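Local coordinates for protein putative transcriptional regulator (PDB 3QI7) that is of unknown function but has a periplasmic-binding-protein-like fold, is probably a lipoprotein and may bind a sugar or similar small ligand, at residues I10-L22 against L82-T95. Sequence-based numbering, arbitrary orientation.
Sequences IDDFKVAVVTQPL and LADDKEVQAIVVST
A beta bulge at Gln89 shifts the register between the parallel strands 13-19 and 88-94: Lys14 pairs with Val88, yet Val15 pairs with Ala90. Lys14 O accepts from Gln89 N (3.0 Å), and Ala90 N is buried without a partner. From Ala16 to Val18 the pairing is regular, with Val92 using both its N and O to bond Ala16 and Val18.

Lys14 has a long enough chain to reach the turn before strand 88-94. Lys14 NZ meets the syn lone pair of Asp85 OD2 (2.8 Å). Glu87 OE1 offers Lys14 NZ a longer salt bridge at 3.8 Å. The other oxygen, Asp85 OD1, closes an Asx turn with Glu87 N.

On the same face as Lys14, the small Ala16 lets Leu82 CD1 come within 3.9 Å of its CB; Val18 lies beside Val93. Val15, Val17 and Val92, beta-branched and apolar, line the other face, where helix 306-324 covers Val17 and Val92.

At the C-terminal ends, Thr95 OG1 donates in plane to a lone pair of Gln20 OE1 (2.7 Å); the amide suits this place, also bonding Gln97 and Glu24. A water joins Gln20 N to Ser94 O where direct pairing fails. The parallel order 57-63, 13-19, 88-94, 115-118 (2-1-3-4) is consistent with a periplasmic-binding-protein-like lobe.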
ATOM      1  N   ILE A  10     -28.182  16.155   7.357  1.00 53.65           N
ATOM      2  CA  ILE A  10     -27.015  16.353   6.475  1.00 51.23           C
ATOM      3  C   ILE A  10     -27.424  16.203   4.991  1.00 49.11           C
ATOM      4  O   ILE A  10     -28.074  15.229   4.628  1.00 46.02           O
ATOM      5  CB  ILE A  10     -25.878  15.311   6.819  1.00 51.77           C
ATOM      6  CG1 ILE A  10     -25.266  15.578   8.203  1.00 51.03           C
ATOM      7  CG2 ILE A  10     -24.766  15.275   5.744  1.00 50.57           C
ATOM      8  CD1 ILE A  10     -24.651  16.972   8.368  1.00 53.20           C
ATOM      9  N   ASP A  11     -27.039  17.169   4.154  1.00 47.67           N
ATOM     10  CA  ASP A  11     -27.289  17.106   2.713  1.00 47.58           C
ATOM     11  C   ASP A  11     -26.613  15.886   2.077  1.00 46.28           C
ATOM     12  O   ASP A  11     -25.545  15.441   2.513  1.00 43.85           O
ATOM     13  CB  ASP A  11     -26.745  18.352   1.993  1.00 48.77           C
ATOM     14  CG  ASP A  11     -27.530  19.630   2.305  1.00 56.10           C
ATOM     15  OD1 ASP A  11     -28.715  19.561   2.699  1.00 63.70           O
ATOM     16  OD2 ASP A  11     -26.950  20.717   2.129  1.00 57.97           O
ATOM     17  N   ASP A  12     -27.222  15.369   1.023  1.00 43.83           N
ATOM     18  CA  ASP A  12     -26.566  14.353   0.215  1.00 44.45           C
ATOM     19  C   ASP A  12     -25.238  14.925  -0.289  1.00 40.79           C
ATOM     20  O   ASP A  12     -25.134  16.127  -0.559  1.00 43.35           O
ATOM     21  CB  ASP A  12     -27.475  13.931  -0.932  1.00 44.88           C
ATOM     22  CG  ASP A  12     -28.755  13.243  -0.449  1.00 50.13           C
ATOM     23  OD1 ASP A  12     -28.825  12.796   0.732  1.00 44.59           O
ATOM     24  OD2 ASP A  12     -29.691  13.145  -1.269  1.00 49.45           O
ATOM     25  N   PHE A  13     -24.206  14.094  -0.366  1.00 37.01           N
ATOM     26  CA  PHE A  13     -22.878  14.651  -0.599  1.00 35.39           C
ATOM     27  C   PHE A  13     -22.038  13.827  -1.549  1.00 33.60           C
ATOM     28  O   PHE A  13     -22.387  12.696  -1.885  1.00 33.12           O
ATOM     29  CB  PHE A  13     -22.165  14.895   0.742  1.00 35.21           C
ATOM     30  CG  PHE A  13     -21.889  13.650   1.535  1.00 34.80           C
ATOM     31  CD1 PHE A  13     -22.871  13.087   2.351  1.00 31.49           C
ATOM     32  CD2 PHE A  13     -20.631  13.043   1.486  1.00 37.28           C
ATOM     33  CE1 PHE A  13     -22.617  11.954   3.109  1.00 31.80           C
ATOM     34  CE2 PHE A  13     -20.364  11.893   2.236  1.00 30.51           C
ATOM     35  CZ  PHE A  13     -21.368  11.352   3.058  1.00 30.74           C
ATOM     36  N   LYS A  14     -20.952  14.425  -2.027  1.00 32.77           N
ATOM     37  CA  LYS A  14     -19.961  13.694  -2.838  1.00 31.14           C
ATOM     38  C   LYS A  14     -18.615  13.597  -2.096  1.00 31.13           C
ATOM     39  O   LYS A  14     -18.195  14.541  -1.394  1.00 33.46           O
ATOM     40  CB  LYS A  14     -19.758  14.375  -4.198  1.00 32.81           C
ATOM     41  CG  LYS A  14     -21.007  14.473  -5.082  1.00 37.64           C
ATOM     42  CD  LYS A  14     -20.639  15.076  -6.439  1.00 39.20           C
ATOM     43  CE  LYS A  14     -21.851  15.221  -7.373  1.00 44.28           C
ATOM     44  NZ  LYS A  14     -21.664  16.404  -8.255  1.00 39.94           N
ATOM     45  N   VAL A  15     -17.988  12.437  -2.208  1.00 28.66           N
ATOM     46  CA  VAL A  15     -16.603  12.243  -1.808  1.00 29.21           C
ATOM     47  C   VAL A  15     -15.778  12.164  -3.089  1.00 27.10           C
ATOM     48  O   VAL A  15     -15.896  11.213  -3.856  1.00 26.36           O
ATOM     49  CB  VAL A  15     -16.427  10.962  -0.974  1.00 28.79           C
ATOM     50  CG1 VAL A  15     -14.951  10.780  -0.576  1.00 29.55           C
ATOM     51  CG2 VAL A  15     -17.312  11.024   0.301  1.00 30.34           C
ATOM     52  N   ALA A  16     -14.976  13.183  -3.341  1.00 27.01           N
ATOM     53  CA  ALA A  16     -14.146  13.189  -4.536  1.00 28.35           C
ATOM     54  C   ALA A  16     -12.884  12.388  -4.240  1.00 27.25           C
ATOM     55  O   ALA A  16     -12.307  12.558  -3.173  1.00 25.86           O
ATOM     56  CB  ALA A  16     -13.800  14.633  -4.958  1.00 28.10           C
ATOM     57  N   VAL A  17     -12.476  11.532  -5.180  1.00 25.18           N
ATOM     58  CA  VAL A  17     -11.313  10.695  -5.028  1.00 25.64           C
ATOM     59  C   VAL A  17     -10.412  10.849  -6.248  1.00 27.35           C
ATOM     60  O   VAL A  17     -10.806  10.523  -7.367  1.00 26.16           O
ATOM     61  CB  VAL A  17     -11.688   9.190  -4.835  1.00 24.55           C
ATOM     62  CG1 VAL A  17     -10.457   8.391  -4.567  1.00 21.33           C
ATOM     63  CG2 VAL A  17     -12.690   9.032  -3.670  1.00 18.77           C
ATOM     64  N   VAL A  18      -9.190  11.336  -6.014  1.00 24.87           N
ATOM     65  CA  VAL A  18      -8.232  11.607  -7.073  1.00 23.04           C
ATOM     66  C   VAL A  18      -7.212  10.476  -7.172  1.00 23.33           C
ATOM     67  O   VAL A  18      -6.539  10.129  -6.177  1.00 20.96           O
ATOM     68  CB  VAL A  18      -7.491  12.934  -6.788  1.00 25.97           C
ATOM     69  CG1 VAL A  18      -6.479  13.267  -7.934  1.00 21.82           C
ATOM     70  CG2 VAL A  18      -8.493  14.032  -6.562  1.00 23.70           C
ATOM     71  N   THR A  19      -7.105   9.879  -8.354  1.00 22.94           N
ATOM     72  CA  THR A  19      -6.101   8.867  -8.600  1.00 23.34           C
ATOM     73  C   THR A  19      -5.380   9.148  -9.913  1.00 25.16           C
ATOM     74  O   THR A  19      -5.844   9.951 -10.721  1.00 22.29           O
ATOM     75  CB  THR A  19      -6.709   7.456  -8.714  1.00 25.31           C
ATOM     76  OG1 THR A  19      -7.324   7.303  -9.987  1.00 23.76           O
ATOM     77  CG2 THR A  19      -7.760   7.188  -7.612  1.00 26.52           C
ATOM     78  N   GLN A  20      -4.263   8.458 -10.121  1.00 25.69           N
ATOM     79  CA  GLN A  20      -3.665   8.353 -11.449  1.00 27.06           C
ATOM     80  C   GLN A  20      -4.558   7.493 -12.366  1.00 28.76           C
ATOM     81  O   GLN A  20      -5.461   6.776 -11.882  1.00 27.69           O
ATOM     82  CB  GLN A  20      -2.236   7.802 -11.364  1.00 27.03           C
ATOM     83  CG  GLN A  20      -1.240   8.752 -10.630  1.00 26.02           C
ATOM     84  CD  GLN A  20       0.171   8.159 -10.472  1.00 31.60           C
ATOM     85  OE1 GLN A  20       0.795   8.260  -9.403  1.00 30.74           O
ATOM     86  NE2 GLN A  20       0.670   7.527 -11.535  1.00 28.70           N
ATOM     87  N   PRO A  21      -4.339   7.588 -13.689  1.00 25.70           N
ATOM     88  CA  PRO A  21      -5.189   6.837 -14.605  1.00 28.52           C
ATOM     89  C   PRO A  21      -4.939   5.343 -14.557  1.00 25.65           C
ATOM     90  O   PRO A  21      -3.900   4.879 -14.033  1.00 23.75           O
ATOM     91  CB  PRO A  21      -4.852   7.404 -16.000  1.00 30.57           C
ATOM     92  CG  PRO A  21      -3.751   8.340 -15.835  1.00 33.67           C
ATOM     93  CD  PRO A  21      -3.484   8.571 -14.382  1.00 27.39           C
ATOM     94  N   LEU A  22      -5.914   4.608 -15.087  1.00 26.79           N
ATOM     95  CA  LEU A  22      -5.907   3.150 -15.073  1.00 26.95           C
ATOM     96  C   LEU A  22      -4.584   2.624 -15.622  1.00 28.24           C
ATOM     97  O   LEU A  22      -4.013   1.694 -15.074  1.00 28.36           O
ATOM     98  CB  LEU A  22      -7.077   2.627 -15.896  1.00 26.43           C
ATOM     99  CG  LEU A  22      -7.290   1.119 -16.068  1.00 32.80           C
ATOM    100  CD1 LEU A  22      -7.558   0.425 -14.736  1.00 27.85           C
ATOM    101  CD2 LEU A  22      -8.453   0.908 -17.062  1.00 30.20           C
ATOM    102  N   LEU A  82     -12.881  21.256  -7.958  1.00 39.45           N
ATOM    103  CA  LEU A  82     -13.820  20.481  -7.120  1.00 37.92           C
ATOM    104  C   LEU A  82     -14.489  21.378  -6.083  1.00 39.52           C
ATOM    105  O   LEU A  82     -15.600  21.109  -5.623  1.00 39.96           O
ATOM    106  CB  LEU A  82     -13.110  19.305  -6.432  1.00 37.28           C
ATOM    107  CG  LEU A  82     -12.449  18.238  -7.332  1.00 36.98           C
ATOM    108  CD1 LEU A  82     -11.539  17.318  -6.541  1.00 34.27           C
ATOM    109  CD2 LEU A  82     -13.507  17.441  -8.067  1.00 33.98           C
ATOM    110  N   ALA A  83     -13.796  22.454  -5.733  1.00 39.23           N
ATOM    111  CA  ALA A  83     -14.304  23.453  -4.815  1.00 43.25           C
ATOM    112  C   ALA A  83     -15.582  24.144  -5.321  1.00 45.80           C
ATOM    113  O   ALA A  83     -16.339  24.695  -4.522  1.00 45.97           O
ATOM    114  CB  ALA A  83     -13.232  24.484  -4.562  1.00 42.01           C
ATOM    115  N   ASP A  84     -15.823  24.124  -6.632  1.00 47.09           N
ATOM    116  CA  ASP A  84     -17.002  24.815  -7.188  1.00 49.73           C
ATOM    117  C   ASP A  84     -18.262  23.963  -7.006  1.00 48.80           C
ATOM    118  O   ASP A  84     -19.379  24.482  -7.047  1.00 50.59           O
ATOM    119  CB  ASP A  84     -16.812  25.175  -8.674  1.00 50.90           C
ATOM    120  CG  ASP A  84     -15.603  26.076  -8.923  1.00 49.37           C
ATOM    121  OD1 ASP A  84     -14.987  26.566  -7.955  1.00 57.86           O
ATOM    122  OD2 ASP A  84     -15.258  26.290 -10.103  1.00 54.98           O
ATOM    123  N   ASP A  85     -18.075  22.661  -6.801  1.00 46.15           N
ATOM    124  CA  ASP A  85     -19.183  21.733  -6.660  1.00 45.15           C
ATOM    125  C   ASP A  85     -19.614  21.763  -5.196  1.00 45.81           C
ATOM    126  O   ASP A  85     -18.898  21.275  -4.311  1.00 45.43           O
ATOM    127  CB  ASP A  85     -18.740  20.336  -7.114  1.00 43.52           C
ATOM    128  CG  ASP A  85     -19.873  19.320  -7.162  1.00 43.69           C
ATOM    129  OD1 ASP A  85     -20.837  19.406  -6.356  1.00 45.10           O
ATOM    130  OD2 ASP A  85     -19.773  18.394  -8.009  1.00 44.84           O
ATOM    131  N   LYS A  86     -20.791  22.335  -4.963  1.00 44.62           N
ATOM    132  CA  LYS A  86     -21.358  22.536  -3.638  1.00 45.50           C
ATOM    133  C   LYS A  86     -21.630  21.236  -2.871  1.00 44.35           C
ATOM    134  O   LYS A  86     -21.745  21.250  -1.640  1.00 43.59           O
ATOM    135  CB  LYS A  86     -22.650  23.357  -3.780  1.00 48.73           C
ATOM    136  CG  LYS A  86     -23.378  23.684  -2.490  1.00 53.56           C
ATOM    137  CD  LYS A  86     -24.106  25.037  -2.605  1.00 63.18           C
ATOM    138  CE  LYS A  86     -25.268  25.171  -1.627  1.00 64.95           C
ATOM    139  NZ  LYS A  86     -25.004  24.530  -0.303  1.00 62.85           N
ATOM    140  N   GLU A  87     -21.732  20.120  -3.590  1.00 40.82           N
ATOM    141  CA  GLU A  87     -22.039  18.835  -2.971  1.00 41.42           C
ATOM    142  C   GLU A  87     -20.783  18.067  -2.517  1.00 38.68           C
ATOM    143  O   GLU A  87     -20.889  17.168  -1.685  1.00 39.15           O
ATOM    144  CB  GLU A  87     -22.858  17.979  -3.951  1.00 41.26           C
ATOM    145  CG  GLU A  87     -24.126  18.687  -4.450  1.00 47.27           C
ATOM    146  CD  GLU A  87     -25.086  17.730  -5.141  1.00 51.08           C
ATOM    147  OE1 GLU A  87     -24.643  17.016  -6.061  1.00 51.58           O
ATOM    148  OE2 GLU A  87     -26.277  17.689  -4.757  1.00 57.48           O
ATOM    149  N   VAL A  88     -19.618  18.422  -3.071  1.00 35.60           N
ATOM    150  CA  VAL A  88     -18.329  17.867  -2.645  1.00 34.57           C
ATOM    151  C   VAL A  88     -18.024  18.305  -1.219  1.00 34.57           C
ATOM    152  O   VAL A  88     -17.824  19.504  -0.940  1.00 34.94           O
ATOM    153  CB  VAL A  88     -17.160  18.265  -3.600  1.00 36.30           C
ATOM    154  CG1 VAL A  88     -15.782  17.786  -3.046  1.00 32.28           C
ATOM    155  CG2 VAL A  88     -17.384  17.679  -4.994  1.00 33.78           C
ATOM    156  N   GLN A  89     -18.002  17.314  -0.318  1.00 33.80           N
ATOM    157  CA  GLN A  89     -17.749  17.539   1.091  1.00 32.08           C
ATOM    158  C   GLN A  89     -16.444  16.907   1.602  1.00 30.22           C
ATOM    159  O   GLN A  89     -16.039  17.179   2.737  1.00 29.04           O
ATOM    160  CB  GLN A  89     -18.933  17.041   1.912  1.00 34.15           C
ATOM    161  CG  GLN A  89     -20.242  17.735   1.589  1.00 33.35           C
ATOM    162  CD  GLN A  89     -20.222  19.202   1.974  1.00 40.31           C
ATOM    163  OE1 GLN A  89     -19.456  19.599   2.845  1.00 41.72           O
ATOM    164  NE2 GLN A  89     -21.055  20.016   1.320  1.00 41.19           N
ATOM    165  N   ALA A  90     -15.774  16.098   0.772  1.00 29.01           N
ATOM    166  CA  ALA A  90     -14.455  15.601   1.122  1.00 28.22           C
ATOM    167  C   ALA A  90     -13.655  15.310  -0.145  1.00 28.64           C
ATOM    168  O   ALA A  90     -14.227  14.961  -1.193  1.00 27.94           O
ATOM    169  CB  ALA A  90     -14.566  14.343   2.013  1.00 26.60           C
ATOM    170  N   ILE A  91     -12.342  15.496  -0.050  1.00 27.09           N
ATOM    171  CA  ILE A  91     -11.426  15.120  -1.131  1.00 28.15           C
ATOM    172  C   ILE A  91     -10.343  14.169  -0.615  1.00 26.62           C
ATOM    173  O   ILE A  91      -9.606  14.507   0.309  1.00 24.95           O
ATOM    174  CB  ILE A  91     -10.751  16.353  -1.794  1.00 26.82           C
ATOM    175  CG1 ILE A  91     -11.804  17.335  -2.319  1.00 31.22           C
ATOM    176  CG2 ILE A  91      -9.849  15.903  -2.942  1.00 30.43           C
ATOM    177  CD1 ILE A  91     -11.222  18.675  -2.775  1.00 27.81           C
ATOM    178  N   VAL A  92     -10.260  12.988  -1.235  1.00 24.22           N
ATOM    179  CA  VAL A  92      -9.237  12.004  -0.980  1.00 25.01           C
ATOM    180  C   VAL A  92      -8.296  11.983  -2.191  1.00 24.18           C
ATOM    181  O   VAL A  92      -8.745  11.868  -3.329  1.00 25.24           O
ATOM    182  CB  VAL A  92      -9.872  10.576  -0.774  1.00 23.49           C
ATOM    183  CG1 VAL A  92      -8.795   9.496  -0.615  1.00 22.44           C
ATOM    184  CG2 VAL A  92     -10.845  10.576   0.430  1.00 23.40           C
ATOM    185  N   VAL A  93      -6.997  12.088  -1.944  1.00 23.34           N
ATOM    186  CA  VAL A  93      -5.988  12.003  -2.993  1.00 24.20           C
ATOM    187  C   VAL A  93      -5.099  10.773  -2.750  1.00 22.27           C
ATOM    188  O   VAL A  93      -4.565  10.602  -1.662  1.00 23.55           O
ATOM    189  CB  VAL A  93      -5.131  13.293  -3.023  1.00 26.03           C
ATOM    190  CG1 VAL A  93      -4.022  13.157  -4.064  1.00 26.72           C
ATOM    191  CG2 VAL A  93      -5.990  14.514  -3.294  1.00 26.68           C
ATOM    192  N   SER A  94      -4.966   9.899  -3.746  1.00 19.33           N
ATOM    193  CA  SER A  94      -4.128   8.729  -3.637  1.00 22.16           C
ATOM    194  C   SER A  94      -3.057   8.653  -4.757  1.00 24.34           C
ATOM    195  O   SER A  94      -3.367   8.287  -5.877  1.00 22.74           O
ATOM    196  CB  SER A  94      -5.005   7.454  -3.651  1.00 25.44           C
ATOM    197  OG  SER A  94      -4.251   6.287  -3.305  1.00 22.79           O
ATOM    198  N   THR A  95      -1.808   8.996  -4.429  1.00 25.22           N
ATOM    199  CA  THR A  95      -0.653   8.836  -5.337  1.00 24.31           C
ATOM    200  C   THR A  95       0.644   8.774  -4.517  1.00 25.14           C
ATOM    201  O   THR A  95       0.806   9.518  -3.551  1.00 27.19           O
ATOM    202  CB  THR A  95      -0.532  10.024  -6.391  1.00 27.41           C
ATOM    203  OG1 THR A  95       0.658   9.873  -7.201  1.00 26.65           O
ATOM    204  CG2 THR A  95      -0.461  11.395  -5.696  1.00 25.73           C
TER
HETATM  205  O   HOH W   1     -23.547  18.062   0.493  1.00 40.10           O
HETATM  206  O   HOH W   2     -27.204  17.393  -2.216  1.00 45.50           O
HETATM  207  O   HOH W   3      -3.328   6.591  -8.062  1.00 21.99           O